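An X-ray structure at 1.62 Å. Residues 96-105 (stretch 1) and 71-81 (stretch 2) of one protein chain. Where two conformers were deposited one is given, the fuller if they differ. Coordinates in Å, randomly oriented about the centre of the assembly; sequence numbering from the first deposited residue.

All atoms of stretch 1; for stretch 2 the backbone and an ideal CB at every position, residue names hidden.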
ATOM      1  N   ILE A  96      24.398   8.620 -26.643  1.00 16.05           N
ATOM      2  CA  ILE A  96      23.532   7.822 -25.783  1.00 14.94           C
ATOM      3  C   ILE A  96      22.138   8.456 -25.821  1.00 16.23           C
ATOM      4  O   ILE A  96      21.962   9.581 -25.431  1.00 16.96           O
ATOM      5  CB  ILE A  96      24.011   7.796 -24.331  1.00 15.09           C
ATOM      6  CG1 ILE A  96      25.322   7.049 -24.205  1.00 14.88           C
ATOM      7  CG2 ILE A  96      23.005   7.104 -23.411  1.00 16.41           C
ATOM      8  CD1 ILE A  96      26.128   7.421 -22.869  1.00 17.43           C
ATOM      9  N   VAL A  97      21.201   7.733 -26.401  1.00 13.69           N
ATOM     10  CA  VAL A  97      19.773   8.107 -26.444  1.00 15.05           C
ATOM     11  C   VAL A  97      19.117   7.422 -25.244  1.00 16.06           C
ATOM     12  O   VAL A  97      19.075   6.158 -25.128  1.00 14.98           O
ATOM     13  CB  VAL A  97      19.134   7.676 -27.754  1.00 15.95           C
ATOM     14  CG1 VAL A  97      17.616   7.931 -27.701  1.00 18.25           C
ATOM     15  CG2 VAL A  97      19.836   8.403 -28.954  1.00 17.61           C
ATOM     16  N   LEU A  98      18.642   8.263 -24.324  1.00 16.25           N
ATOM     17  CA  LEU A  98      18.157   7.821 -23.039  1.00 13.76           C
ATOM     18  C   LEU A  98      16.640   7.940 -22.942  1.00 14.68           C
ATOM     19  O   LEU A  98      16.052   9.011 -23.077  1.00 15.91           O
ATOM     20  CB  LEU A  98      18.897   8.602 -21.956  1.00 13.59           C
ATOM     21  CG  LEU A  98      19.125   7.957 -20.589  1.00 15.93           C
ATOM     22  CD1 LEU A  98      20.088   8.812 -19.720  1.00 17.34           C
ATOM     23  CD2 LEU A  98      17.806   7.704 -19.915  1.00 20.60           C
ATOM     24  N   ILE A  99      16.054   6.765 -22.782  1.00 15.44           N
ATOM     25  CA  ILE A  99      14.589   6.591 -22.694  0.50 15.49           C
ATOM     26  C   ILE A  99      14.214   6.324 -21.243  1.00 15.49           C
ATOM     27  O   ILE A  99      14.884   5.591 -20.524  1.00 16.09           O
ATOM     28  CB  ILE A  99      14.028   5.479 -23.644  0.50 17.40           C
ATOM     29  CG1 ILE A  99      14.714   5.439 -25.021  0.50 21.36           C
ATOM     30  CG2 ILE A  99      12.543   5.664 -23.843  0.50 18.95           C
ATOM     31  CD1 ILE A  99      15.857   4.393 -25.152  0.50 11.39           C
ATOM     32  N   LEU A 100      13.121   6.944 -20.827  1.00 17.94           N
ATOM     33  CA  LEU A 100      12.713   6.928 -19.430  1.00 18.88           C
ATOM     34  C   LEU A 100      11.635   5.904 -19.097  1.00 17.34           C
ATOM     35  O   LEU A 100      11.002   5.982 -18.027  1.00 18.41           O
ATOM     36  CB  LEU A 100      12.229   8.343 -19.050  1.00 17.52           C
ATOM     37  CG  LEU A 100      13.206   9.507 -19.323  1.00 20.09           C
ATOM     38  CD1 LEU A 100      12.702  10.895 -18.802  1.00 22.85           C
ATOM     39  CD2 LEU A 100      14.581   9.168 -18.751  1.00 21.22           C
ATOM     40  N   ASP A 101      11.377   5.002 -20.028  1.00 18.86           N
ATOM     41  CA  ASP A 101      10.359   3.981 -19.891  1.00 19.87           C
ATOM     42  C   ASP A 101      10.629   2.884 -20.901  1.00 18.84           C
ATOM     43  O   ASP A 101      10.999   3.150 -22.039  1.00 20.08           O
ATOM     44  CB  ASP A 101       8.971   4.592 -20.116  1.00 22.26           C
ATOM     45  CG  ASP A 101       7.843   3.663 -19.676  1.00 28.75           C
ATOM     46  OD1 ASP A 101       7.627   2.574 -20.269  1.00 29.10           O
ATOM     47  OD2 ASP A 101       7.130   4.036 -18.732  1.00 48.81           O
ATOM     48  N   ALA A 102      10.490   1.644 -20.459  1.00 18.10           N
ATOM     49  CA  ALA A 102      10.735   0.500 -21.328  1.00 16.05           C
ATOM     50  C   ALA A 102       9.662   0.226 -22.373  1.00 18.35           C
ATOM     51  O   ALA A 102       9.855  -0.656 -23.196  1.00 17.27           O
ATOM     52  CB  ALA A 102      10.922  -0.810 -20.494  1.00 16.04           C
ATOM     53  N   ALA A 103       8.519   0.916 -22.295  1.00 19.22           N
ATOM     54  CA  ALA A 103       7.418   0.601 -23.200  1.00 20.45           C
ATOM     55  C   ALA A 103       7.763   0.643 -24.694  1.00 20.60           C
ATOM     56  O   ALA A 103       7.636  -0.357 -25.391  1.00 19.73           O
ATOM     57  CB  ALA A 103       6.168   1.517 -22.881  1.00 21.80           C
ATOM     58  N   ALA A 104       8.195   1.796 -25.188  1.00 21.63           N
ATOM     59  CA  ALA A 104       8.520   1.898 -26.638  1.00 20.43           C
ATOM     60  C   ALA A 104       9.641   0.942 -27.050  1.00 19.18           C
ATOM     61  O   ALA A 104       9.540   0.235 -28.039  1.00 17.75           O
ATOM     62  CB  ALA A 104       8.839   3.366 -27.038  1.00 22.04           C
ATOM     63  N   PRO A 105      10.727   0.884 -26.281  1.00 20.17           N
ATOM     64  CA  PRO A 105      11.820  -0.039 -26.542  1.00 19.53           C
ATOM     65  C   PRO A 105      11.333  -1.470 -26.657  1.00 20.02           C
ATOM     66  O   PRO A 105      11.659  -2.171 -27.618  1.00 20.05           O
ATOM     67  CB  PRO A 105      12.671   0.148 -25.289  1.00 20.85           C
ATOM     68  CG  PRO A 105      12.534   1.561 -25.068  1.00 21.06           C
ATOM     69  CD  PRO A 105      11.086   1.789 -25.183  1.00 19.68           C
ATOM     70  N   UNK A  71      21.240  12.298 -25.078  1.00 13.45           N
ATOM     71  CA  UNK A  71      19.952  12.905 -25.469  1.00 17.96           C
ATOM     72  C   UNK A  71      18.843  12.148 -24.746  1.00 15.56           C
ATOM     73  O   UNK A  71      18.569  10.977 -24.992  1.00 17.25           O
ATOM     74  CB  UNK A  71      19.745  12.865 -26.984  1.00 17.96           C
ATOM     75  N   UNK A  72      18.173  12.879 -23.862  1.00 14.93           N
ATOM     76  CA  UNK A  72      17.129  12.368 -23.005  1.00 14.71           C
ATOM     77  C   UNK A  72      15.778  12.684 -23.587  1.00 16.36           C
ATOM     78  O   UNK A  72      15.430  13.851 -23.836  1.00 17.15           O
ATOM     79  CB  UNK A  72      17.252  12.942 -21.592  1.00 14.71           C
ATOM     80  N   UNK A  73      14.988  11.646 -23.788  1.00 19.35           N
ATOM     81  CA  UNK A  73      13.660  11.793 -24.362  1.00 19.90           C
ATOM     82  C   UNK A  73      12.581  11.941 -23.291  1.00 20.03           C
ATOM     83  O   UNK A  73      11.914  10.978 -22.936  1.00 20.58           O
ATOM     84  CB  UNK A  73      13.344  10.592 -25.256  1.00 19.90           C
ATOM     85  N   UNK A  74      12.463  13.155 -22.750  1.00 20.73           N
ATOM     86  CA  UNK A  74      11.490  13.434 -21.651  1.00 21.26           C
ATOM     87  C   UNK A  74      10.114  13.748 -22.232  1.00 23.62           C
ATOM     88  O   UNK A  74       9.581  14.848 -22.062  1.00 25.58           O
ATOM     89  CB  UNK A  74      11.964  14.601 -20.782  1.00 21.26           C
ATOM     90  N   UNK A  75       9.594  12.786 -22.977  1.00 21.54           N
ATOM     91  CA  UNK A  75       8.336  12.922 -23.685  1.00 22.09           C
ATOM     92  C   UNK A  75       7.415  11.751 -23.411  1.00 24.17           C
ATOM     93  O   UNK A  75       7.883  10.689 -23.014  1.00 22.76           O
ATOM     94  CB  UNK A  75       8.584  13.053 -25.189  1.00 22.09           C
ATOM     95  N   UNK A  76       6.099  11.931 -23.644  1.00 22.97           N
ATOM     96  CA  UNK A  76       5.180  10.816 -23.358  1.00 23.09           C
ATOM     97  C   UNK A  76       5.376   9.647 -24.287  1.00 22.99           C
ATOM     98  O   UNK A  76       5.784   9.791 -25.420  1.00 19.42           O
ATOM     99  CB  UNK A  76       3.727  11.288 -23.448  1.00 23.09           C
ATOM    100  N   UNK A  77       5.139   8.464 -23.735  1.00 23.42           N
ATOM    101  CA  UNK A  77       5.373   7.210 -24.473  1.00 25.75           C
ATOM    102  C   UNK A  77       4.716   7.154 -25.821  1.00 23.20           C
ATOM    103  O   UNK A  77       5.257   6.576 -26.744  1.00 22.94           O
ATOM    104  CB  UNK A  77       4.883   6.019 -23.646  1.00 25.75           C
ATOM    105  N   UNK A  78       3.573   7.823 -25.959  1.00 24.84           N
ATOM    106  CA  UNK A  78       2.823   7.759 -27.227  1.00 25.22           C
ATOM    107  C   UNK A  78       3.398   8.612 -28.360  1.00 24.69           C
ATOM    108  O   UNK A  78       2.881   8.620 -29.491  1.00 26.27           O
ATOM    109  CB  UNK A  78       1.377   8.192 -26.977  1.00 25.22           C
ATOM    110  N   UNK A  79       4.475   9.334 -28.091  1.00 24.46           N
ATOM    111  CA  UNK A  79       5.103  10.059 -29.188  1.00 23.08           C
ATOM    112  C   UNK A  79       6.592   9.696 -29.273  1.00 21.13           C
ATOM    113  O   UNK A  79       7.312  10.206 -30.120  1.00 20.68           O
ATOM    114  CB  UNK A  79       4.925  11.568 -29.006  1.00 23.08           C
ATOM    115  N   UNK A  80       7.041   8.814 -28.395  1.00 19.29           N
ATOM    116  CA  UNK A  80       8.474   8.438 -28.392  1.00 19.67           C
ATOM    117  C   UNK A  80       8.924   7.908 -29.753  1.00 20.19           C
ATOM    118  O   UNK A  80      10.030   8.224 -30.253  1.00 18.68           O
ATOM    119  CB  UNK A  80       8.744   7.382 -27.319  1.00 19.67           C
ATOM    120  N   UNK A  81       8.069   7.124 -30.405  1.00 20.71           N
ATOM    121  CA  UNK A  81       8.464   6.539 -31.704  1.00 20.66           C
ATOM    122  C   UNK A  81       8.736   7.638 -32.734  1.00 21.22           C
ATOM    123  O   UNK A  81       9.731   7.618 -33.464  1.00 20.62           O
ATOM    124  CB  UNK A  81       7.376   5.597 -32.222  1.00 20.66           C
TER

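Strand 96-99 and the first three positions of the second stretch run parallel, and backbone hydrogen bonds fix their register before any side chain is considered. At position 71 the amide donates to Ile-96 O (N to O, 2.8 Å) and the carbonyl accepts from Leu-98 N (O to N, 2.8 Å). The ideal CB points to the face of the sheet that carries Val-97. Extended angles and an apolar neighbour suit a beta-branched or other aliphatic residue. The deposited residue is Val-71, with chi1 at t; its carbonyl also receives a CA-H...O contact from Val-97 CA, 3.4 Å from Val-71 O.

Position 72 pairs with Leu-98, and its CB turns to the opposite face, with Leu-100 CD2 5.4 Å from the ideal CB. Valine, isoleucine or leucine would all be reasonable between two leucines. Val-72 is found, and its two methyls divide the neighbours: CG2 lies 4.2 Å from Leu-98 CB, and CG1 4.0 Å from Leu-100 CD2.

At position 73 the amide donates to Leu-98 O (N to O, 2.9 Å), and CB returns to the face of Val-97 and Ile-99. The space beside these two side chains invites a longer apolar residue, such as leucine, isoleucine or methionine. Leu-73, in the m, t rotamer, places CD1 4.0 Å from Val-97 CG1 and 4.5 Å from Ile-99 CG1. Here the strands diverge, and a water joins Leu-73 O (2.7 Å from the water O) to Leu-100 N (2.8 Å from the water O).

The CB of position 74 points sideways, 4.3 Å from Leu-100 CD1. A small residue fits against this methyl, though the backbone alone does not demand one. It is Ala-74, with CB 4.2 Å from Leu-100 CD1.

Positions 75 and 76 have no atom of stretch 1 within 5.5 Å of their ideal CB, so stretch 1 sets little preference. They are Leu-75 and Pro-76; the phi of -68° at the latter is compatible with proline.

Position 77 points toward stretch 1, where Ala-103 CB is 4.7 Å from the ideal CB and the carboxylate of Asp-101 lies nearby. That charge would favour a neutral polar or basic side chain; an acid is the less obvious choice. The residue is nevertheless Asp-77. Its OD2 is 3.6 Å from Asp-101 OD2, a close approach of like charges, while Asp-101 OD1 caps Ala-103 N (2.8 Å). A second water donates to Asp-77 OD1 (2.9 Å from the water O) and to Asp-101 O (2.9 Å from the water O), and accepts from Ala-104 N (2.9 Å from the water O), giving Asp-77 a polar link to the other stretch.

Positions 78 and 79 are remote from stretch 1 and unconstrained by it; they hold Asn-78 and Ile-79.

Position 80 faces Ala-104: the ideal CB of position 80 lies 4.0 Å from Ala-104 CB, and the same ideal CB lies 5.4 Å from Ile-99 CG2. A medium aliphatic side chain suits this apolar gap. Ile-80 sets CG2 3.7 Å from Ala-104 CB and 4.5 Å from Ile-99 CG2.

Position 81 points sideways and is free to be polar; it is Glu-81.

Stretch 2 (71-81) VVLALPDNIIE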
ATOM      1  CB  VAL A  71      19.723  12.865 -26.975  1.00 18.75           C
ATOM      2  CG1 VAL A  71      18.384  13.499 -27.330  1.00 19.79           C
ATOM      3  CG2 VAL A  71      20.869  13.566 -27.679  1.00 20.33           C
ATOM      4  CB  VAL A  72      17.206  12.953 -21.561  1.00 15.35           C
ATOM      5  CG1 VAL A  72      16.034  12.364 -20.743  1.00 17.26           C
ATOM      6  CG2 VAL A  72      18.539  12.671 -20.904  1.00 15.91           C
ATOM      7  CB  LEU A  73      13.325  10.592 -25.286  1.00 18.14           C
ATOM      8  CG  LEU A  73      14.406  10.243 -26.332  1.00 23.96           C
ATOM      9  CD1 LEU A  73      13.863   9.184 -27.275  1.00 26.53           C
ATOM     10  CD2 LEU A  73      14.830  11.432 -27.144  1.00 19.28           C
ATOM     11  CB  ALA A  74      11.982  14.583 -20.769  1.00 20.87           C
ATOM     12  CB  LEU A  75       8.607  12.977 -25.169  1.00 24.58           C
ATOM     13  CG  LEU A  75       9.491  14.170 -25.560  1.00 29.03           C
ATOM     14  CD1 LEU A  75      10.054  13.943 -26.928  1.00 37.16           C
ATOM     15  CD2 LEU A  75       8.708  15.462 -25.452  1.00 25.20           C
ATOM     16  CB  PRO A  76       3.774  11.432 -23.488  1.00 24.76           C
ATOM     17  CG  PRO A  76       3.931  12.847 -23.670  1.00 24.88           C
ATOM     18  CD  PRO A  76       5.397  13.173 -24.000  1.00 25.14           C
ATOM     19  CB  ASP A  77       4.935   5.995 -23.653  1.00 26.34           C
ATOM     20  CG  ASP A  77       5.789   5.789 -22.443  1.00 34.44           C
ATOM     21  OD1 ASP A  77       7.026   6.016 -22.532  1.00 40.70           O
ATOM     22  OD2 ASP A  77       5.214   5.396 -21.401  1.00 42.54           O
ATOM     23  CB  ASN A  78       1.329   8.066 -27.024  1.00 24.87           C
ATOM     24  CG  ASN A  78       1.048   9.524 -26.766  1.00 29.60           C
ATOM     25  OD1 ASN A  78       1.887  10.267 -26.269  1.00 31.09           O
ATOM     26  ND2 ASN A  78      -0.162   9.939 -27.091  1.00 43.19           N
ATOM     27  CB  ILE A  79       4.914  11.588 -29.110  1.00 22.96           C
ATOM     28  CG1 ILE A  79       5.680  12.205 -27.954  1.00 25.05           C
ATOM     29  CG2 ILE A  79       3.416  11.953 -28.978  1.00 25.95           C
ATOM     30  CD1 ILE A  79       5.752  13.695 -28.075  1.00 21.90           C
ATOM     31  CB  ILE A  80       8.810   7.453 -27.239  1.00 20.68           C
ATOM     32  CG1 ILE A  80       8.846   8.172 -25.895  1.00 24.34           C
ATOM     33  CG2 ILE A  80      10.189   6.803 -27.467  1.00 21.39           C
ATOM     34  CD1 ILE A  80       9.976   9.178 -25.757  1.00 24.39           C
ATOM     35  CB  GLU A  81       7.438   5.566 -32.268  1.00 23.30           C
ATOM     36  CG  GLU A  81       7.829   5.124 -33.663  1.00 18.02           C
ATOM     37  CD  GLU A  81       6.848   4.151 -34.320  1.00 26.04           C
ATOM     38  OE1 GLU A  81       5.900   3.689 -33.661  1.00 30.60           O
ATOM     39  OE2 GLU A  81       7.074   3.841 -35.487  1.00 33.20           O
TER
HETATM   40  O   HOH W   1      11.358   8.386 -22.518  1.00 21.33           O
HETATM   41  O   HOH W   2       8.923   4.190 -23.764  1.00 25.48           O
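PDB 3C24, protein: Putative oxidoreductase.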